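Local coordinates for protein fluvirucin B1 DH domain from module 1 (Actinomadura vulgaris, PDB 6OBV) that probably dehydrates the beta-hydroxyacyl intermediate made by module 1 of the fluvirucin B1 polyketide synthase, leaving a carbon-carbon double bond, at residues P96-E104 against P249-L257. Sequence-based numbering, arbitrary orientation.
Sequences PVLEELTLE and PFAWNGVEL
Leu101 and Trp252 form a hydrogen-bonded antiparallel pair: Trp252 N donates a hydrogen bond to Leu101 O (2.7 Å), within the carbonyl plane, and Leu101 N donates one back to Trp252 O (2.9 Å). A second such pair joins Leu98 and Val255, whose side chains meet CB to CB. Gly254, at positive phi, and Val255 both face Leu98 as a G1 beta bulge, where strand 247-257 turns a corner. Gly254 N donates to Glu99 O at 3.0 Å, with the donor well above the carbonyl plane rather than on a lone pair. Farther along, Leu103 N reaches Phe250 O in a nearly straight bond (174°).

Among the side chains, Thr102 CG2 sits over one face of the Phe250 ring, a CH-pi contact 4.0 Å from the centroid. With CG2 anti to the backbone N, Thr102 OG1 lies beside that N (chi1 -53°); Glu100, on the same face of the sheet, bends its chain at chi2 (-84°), and OG1 donates to the syn lone pair of Glu100 OE1 (2.5 Å). Leu103 CD2 lies at the indole edge, 3.2 Å from Trp252 NE1, a buried donor with no partner in the model. Val97 CG2 rests on the CG of Glu256, whose carboxylate is held by Ser156 N; Glu99 pairs with Arg129.

The contact joins two central strands of the dehydratase's double hotdog fold, whose halves meet here. Strand 144-152 flanks 97-103, where Glu99 and Glu100 form a classic bulge opposite Thr150, while 288-299 flanks 247-257. Leu103 and Trp252 pack against helix 79-92.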
ATOM      1  N   PRO A  96       8.908 -12.535 -13.241  1.00 32.03           N
ATOM      2  CA  PRO A  96       9.261 -13.510 -12.197  1.00 38.58           C
ATOM      3  C   PRO A  96      10.750 -13.670 -11.938  1.00 38.52           C
ATOM      4  O   PRO A  96      11.100 -14.157 -10.855  1.00 30.86           O
ATOM      5  CB  PRO A  96       8.652 -14.822 -12.724  1.00 27.24           C
ATOM      6  CG  PRO A  96       8.656 -14.645 -14.222  1.00 37.44           C
ATOM      7  CD  PRO A  96       8.370 -13.178 -14.455  1.00 32.39           C
ATOM      8  N   VAL A  97      11.618 -13.264 -12.874  1.00 36.55           N
ATOM      9  CA  VAL A  97      13.044 -13.571 -12.826  1.00 31.86           C
ATOM     10  C   VAL A  97      13.795 -12.481 -12.069  1.00 34.32           C
ATOM     11  O   VAL A  97      13.716 -11.297 -12.418  1.00 29.49           O
ATOM     12  CB  VAL A  97      13.607 -13.744 -14.244  1.00 38.30           C
ATOM     13  CG1 VAL A  97      15.133 -13.945 -14.210  1.00 31.34           C
ATOM     14  CG2 VAL A  97      12.912 -14.928 -14.927  1.00 42.00           C
ATOM     15  N   LEU A  98      14.546 -12.887 -11.047  1.00 22.46           N
ATOM     16  CA  LEU A  98      15.375 -11.972 -10.259  1.00 21.31           C
ATOM     17  C   LEU A  98      16.725 -11.815 -10.945  1.00 29.38           C
ATOM     18  O   LEU A  98      17.665 -12.574 -10.703  1.00 22.98           O
ATOM     19  CB  LEU A  98      15.544 -12.500  -8.844  1.00 26.55           C
ATOM     20  CG  LEU A  98      16.233 -11.542  -7.885  1.00 28.82           C
ATOM     21  CD1 LEU A  98      15.579 -10.180  -7.981  1.00 25.66           C
ATOM     22  CD2 LEU A  98      16.129 -12.110  -6.468  1.00 29.69           C
ATOM     23  N   GLU A  99      16.822 -10.818 -11.829  1.00 28.19           N
ATOM     24  CA  GLU A  99      18.049 -10.628 -12.595  1.00 28.18           C
ATOM     25  C   GLU A  99      19.229 -10.307 -11.680  1.00 30.23           C
ATOM     26  O   GLU A  99      20.339 -10.800 -11.881  1.00 31.60           O
ATOM     27  CB  GLU A  99      17.827  -9.519 -13.622  1.00 31.01           C
ATOM     28  CG  GLU A  99      19.058  -9.005 -14.340  1.00 30.54           C
ATOM     29  CD  GLU A  99      18.701  -7.911 -15.336  1.00 39.28           C
ATOM     30  OE1 GLU A  99      18.143  -8.237 -16.402  1.00 46.20           O
ATOM     31  OE2 GLU A  99      18.955  -6.723 -15.052  1.00 43.03           O
ATOM     32  N   GLU A 100      19.000  -9.509 -10.653  1.00 30.96           N
ATOM     33  CA  GLU A 100      20.064  -9.081  -9.757  1.00 33.61           C
ATOM     34  C   GLU A 100      19.420  -8.679  -8.434  1.00 23.53           C
ATOM     35  O   GLU A 100      18.339  -8.088  -8.428  1.00 21.27           O
ATOM     36  CB  GLU A 100      20.850  -7.919 -10.382  1.00 38.99           C
ATOM     37  CG  GLU A 100      22.166  -7.587  -9.716  1.00 46.06           C
ATOM     38  CD  GLU A 100      21.987  -6.672  -8.524  1.00 53.24           C
ATOM     39  OE1 GLU A 100      22.785  -6.777  -7.561  1.00 45.83           O
ATOM     40  OE2 GLU A 100      21.036  -5.855  -8.552  1.00 56.13           O
ATOM     41  N   LEU A 101      20.059  -9.030  -7.317  1.00 26.55           N
ATOM     42  CA  LEU A 101      19.675  -8.468  -6.019  1.00 25.91           C
ATOM     43  C   LEU A 101      20.925  -8.329  -5.148  1.00 29.41           C
ATOM     44  O   LEU A 101      21.698  -9.284  -5.012  1.00 25.48           O
ATOM     45  CB  LEU A 101      18.629  -9.342  -5.323  1.00 21.41           C
ATOM     46  CG  LEU A 101      17.923  -8.870  -4.045  1.00 18.52           C
ATOM     47  CD1 LEU A 101      16.751  -7.953  -4.370  1.00 17.19           C
ATOM     48  CD2 LEU A 101      17.401 -10.052  -3.263  1.00 23.25           C
ATOM     49  N   THR A 102      21.143  -7.137  -4.591  1.00 26.11           N
ATOM     50  CA  THR A 102      22.230  -6.900  -3.646  1.00 22.88           C
ATOM     51  C   THR A 102      21.627  -6.703  -2.266  1.00 26.36           C
ATOM     52  O   THR A 102      20.644  -5.965  -2.120  1.00 25.10           O
ATOM     53  CB  THR A 102      23.080  -5.682  -4.025  1.00 26.87           C
ATOM     54  OG1 THR A 102      23.521  -5.795  -5.379  1.00 34.65           O
ATOM     55  CG2 THR A 102      24.309  -5.584  -3.137  1.00 26.31           C
ATOM     56  N   LEU A 103      22.193  -7.388  -1.263  1.00 21.90           N
ATOM     57  CA  LEU A 103      21.816  -7.131   0.120  1.00 24.65           C
ATOM     58  C   LEU A 103      22.607  -5.928   0.615  1.00 28.84           C
ATOM     59  O   LEU A 103      23.836  -5.890   0.507  1.00 39.69           O
ATOM     60  CB  LEU A 103      22.074  -8.354   1.005  1.00 31.29           C
ATOM     61  CG  LEU A 103      21.226  -9.628   0.783  1.00 38.11           C
ATOM     62  CD1 LEU A 103      19.741  -9.351   0.387  1.00 37.83           C
ATOM     63  CD2 LEU A 103      21.880 -10.605  -0.169  1.00 37.73           C
ATOM     64  N   GLU A 104      21.903  -4.926   1.126  1.00 32.47           N
ATOM     65  CA  GLU A 104      22.542  -3.668   1.500  1.00 35.88           C
ATOM     66  C   GLU A 104      22.773  -3.551   2.998  1.00 40.19           C
ATOM     67  O   GLU A 104      23.886  -3.237   3.432  1.00 54.83           O
ATOM     68  CB  GLU A 104      21.689  -2.493   1.014  1.00 38.80           C
ATOM     69  CG  GLU A 104      21.209  -2.673  -0.404  1.00 45.52           C
ATOM     70  CD  GLU A 104      20.739  -1.380  -1.003  1.00 52.41           C
ATOM     71  OE1 GLU A 104      20.304  -0.507  -0.229  1.00 56.41           O
ATOM     72  OE2 GLU A 104      20.816  -1.227  -2.240  1.00 55.11           O
ATOM     73  N   PRO A 249      25.451 -14.346   2.301  1.00 34.37           N
ATOM     74  CA  PRO A 249      25.091 -13.938   0.934  1.00 34.93           C
ATOM     75  C   PRO A 249      25.040 -12.425   0.796  1.00 34.93           C
ATOM     76  O   PRO A 249      24.619 -11.707   1.706  1.00 35.18           O
ATOM     77  CB  PRO A 249      23.703 -14.558   0.730  1.00 34.53           C
ATOM     78  CG  PRO A 249      23.660 -15.719   1.673  1.00 34.17           C
ATOM     79  CD  PRO A 249      24.519 -15.343   2.859  1.00 32.92           C
ATOM     80  N   PHE A 250      25.470 -11.937  -0.359  1.00 28.47           N
ATOM     81  CA  PHE A 250      25.528 -10.501  -0.561  1.00 32.45           C
ATOM     82  C   PHE A 250      24.910 -10.095  -1.899  1.00 32.76           C
ATOM     83  O   PHE A 250      24.084  -9.176  -1.942  1.00 32.19           O
ATOM     84  CB  PHE A 250      26.977 -10.023  -0.448  1.00 31.51           C
ATOM     85  CG  PHE A 250      27.186  -8.608  -0.900  1.00 36.03           C
ATOM     86  CD1 PHE A 250      26.673  -7.549  -0.169  1.00 43.95           C
ATOM     87  CD2 PHE A 250      27.907  -8.335  -2.057  1.00 37.43           C
ATOM     88  CE1 PHE A 250      26.868  -6.233  -0.592  1.00 46.60           C
ATOM     89  CE2 PHE A 250      28.101  -7.035  -2.491  1.00 42.68           C
ATOM     90  CZ  PHE A 250      27.582  -5.978  -1.753  1.00 45.89           C
ATOM     91  N   ALA A 251      25.279 -10.764  -2.995  1.00 28.36           N
ATOM     92  CA  ALA A 251      24.774 -10.401  -4.320  1.00 24.10           C
ATOM     93  C   ALA A 251      24.297 -11.635  -5.065  1.00 30.46           C
ATOM     94  O   ALA A 251      24.990 -12.662  -5.092  1.00 33.83           O
ATOM     95  CB  ALA A 251      25.842  -9.682  -5.148  1.00 25.04           C
ATOM     96  N   TRP A 252      23.121 -11.526  -5.682  1.00 25.88           N
ATOM     97  CA  TRP A 252      22.507 -12.611  -6.439  1.00 27.02           C
ATOM     98  C   TRP A 252      22.351 -12.180  -7.889  1.00 25.01           C
ATOM     99  O   TRP A 252      22.016 -11.022  -8.157  1.00 25.12           O
ATOM    100  CB  TRP A 252      21.139 -12.970  -5.861  1.00 29.20           C
ATOM    101  CG  TRP A 252      21.144 -13.271  -4.380  1.00 30.14           C
ATOM    102  CD1 TRP A 252      21.285 -12.377  -3.357  1.00 32.23           C
ATOM    103  CD2 TRP A 252      20.980 -14.556  -3.771  1.00 29.48           C
ATOM    104  NE1 TRP A 252      21.234 -13.031  -2.144  1.00 31.77           N
ATOM    105  CE2 TRP A 252      21.045 -14.370  -2.372  1.00 29.70           C
ATOM    106  CE3 TRP A 252      20.787 -15.849  -4.273  1.00 23.88           C
ATOM    107  CZ2 TRP A 252      20.915 -15.423  -1.472  1.00 19.58           C
ATOM    108  CZ3 TRP A 252      20.668 -16.898  -3.374  1.00 27.53           C
ATOM    109  CH2 TRP A 252      20.730 -16.678  -1.992  1.00 25.03           C
ATOM    110  N   ASN A 253      22.596 -13.102  -8.829  1.00 25.29           N
ATOM    111  CA  ASN A 253      22.279 -12.855 -10.232  1.00 23.98           C
ATOM    112  C   ASN A 253      21.607 -14.068 -10.841  1.00 27.41           C
ATOM    113  O   ASN A 253      22.003 -15.203 -10.575  1.00 31.31           O
ATOM    114  CB  ASN A 253      23.514 -12.495 -11.056  1.00 27.52           C
ATOM    115  CG  ASN A 253      24.216 -11.268 -10.509  1.00 36.77           C
ATOM    116  OD1 ASN A 253      24.797 -11.319  -9.417  1.00 34.13           O
ATOM    117  ND2 ASN A 253      24.139 -10.146 -11.242  1.00 36.71           N
ATOM    118  N   GLY A 254      20.594 -13.808 -11.657  1.00 29.49           N
ATOM    119  CA  GLY A 254      19.931 -14.833 -12.439  1.00 28.06           C
ATOM    120  C   GLY A 254      19.262 -15.848 -11.549  1.00 29.58           C
ATOM    121  O   GLY A 254      19.587 -17.033 -11.621  1.00 37.30           O
ATOM    122  N   VAL A 255      18.349 -15.399 -10.689  1.00 24.95           N
ATOM    123  CA  VAL A 255      17.609 -16.283  -9.793  1.00 22.76           C
ATOM    124  C   VAL A 255      16.264 -16.563 -10.441  1.00 26.77           C
ATOM    125  O   VAL A 255      15.438 -15.659 -10.607  1.00 25.95           O
ATOM    126  CB  VAL A 255      17.447 -15.678  -8.394  1.00 20.91           C
ATOM    127  CG1 VAL A 255      16.665 -16.640  -7.488  1.00 24.25           C
ATOM    128  CG2 VAL A 255      18.802 -15.402  -7.791  1.00 22.01           C
ATOM    129  N   GLU A 256      16.055 -17.810 -10.840  1.00 32.28           N
ATOM    130  CA  GLU A 256      14.779 -18.263 -11.364  1.00 35.24           C
ATOM    131  C   GLU A 256      14.205 -19.321 -10.443  1.00 32.92           C
ATOM    132  O   GLU A 256      14.858 -20.332 -10.153  1.00 24.63           O
ATOM    133  CB  GLU A 256      14.912 -18.854 -12.763  1.00 42.43           C
ATOM    134  CG  GLU A 256      14.697 -17.867 -13.870  1.00 52.78           C
ATOM    135  CD  GLU A 256      14.999 -18.458 -15.216  1.00 57.25           C
ATOM    136  OE1 GLU A 256      16.196 -18.543 -15.566  1.00 62.02           O
ATOM    137  OE2 GLU A 256      14.040 -18.842 -15.917  1.00 60.42           O
ATOM    138  N   LEU A 257      12.973 -19.107 -10.021  1.00 28.59           N
ATOM    139  CA  LEU A 257      12.207 -20.136  -9.344  1.00 32.67           C
ATOM    140  C   LEU A 257      11.353 -20.859 -10.386  1.00 37.27           C
ATOM    141  O   LEU A 257      10.466 -20.260 -11.006  1.00 38.61           O
ATOM    142  CB  LEU A 257      11.373 -19.521  -8.235  1.00 26.64           C
ATOM    143  CG  LEU A 257      10.689 -20.546  -7.371  1.00 30.78           C
ATOM    144  CD1 LEU A 257      11.734 -21.242  -6.534  1.00 30.59           C
ATOM    145  CD2 LEU A 257       9.714 -19.791  -6.532  1.00 36.25           C
TER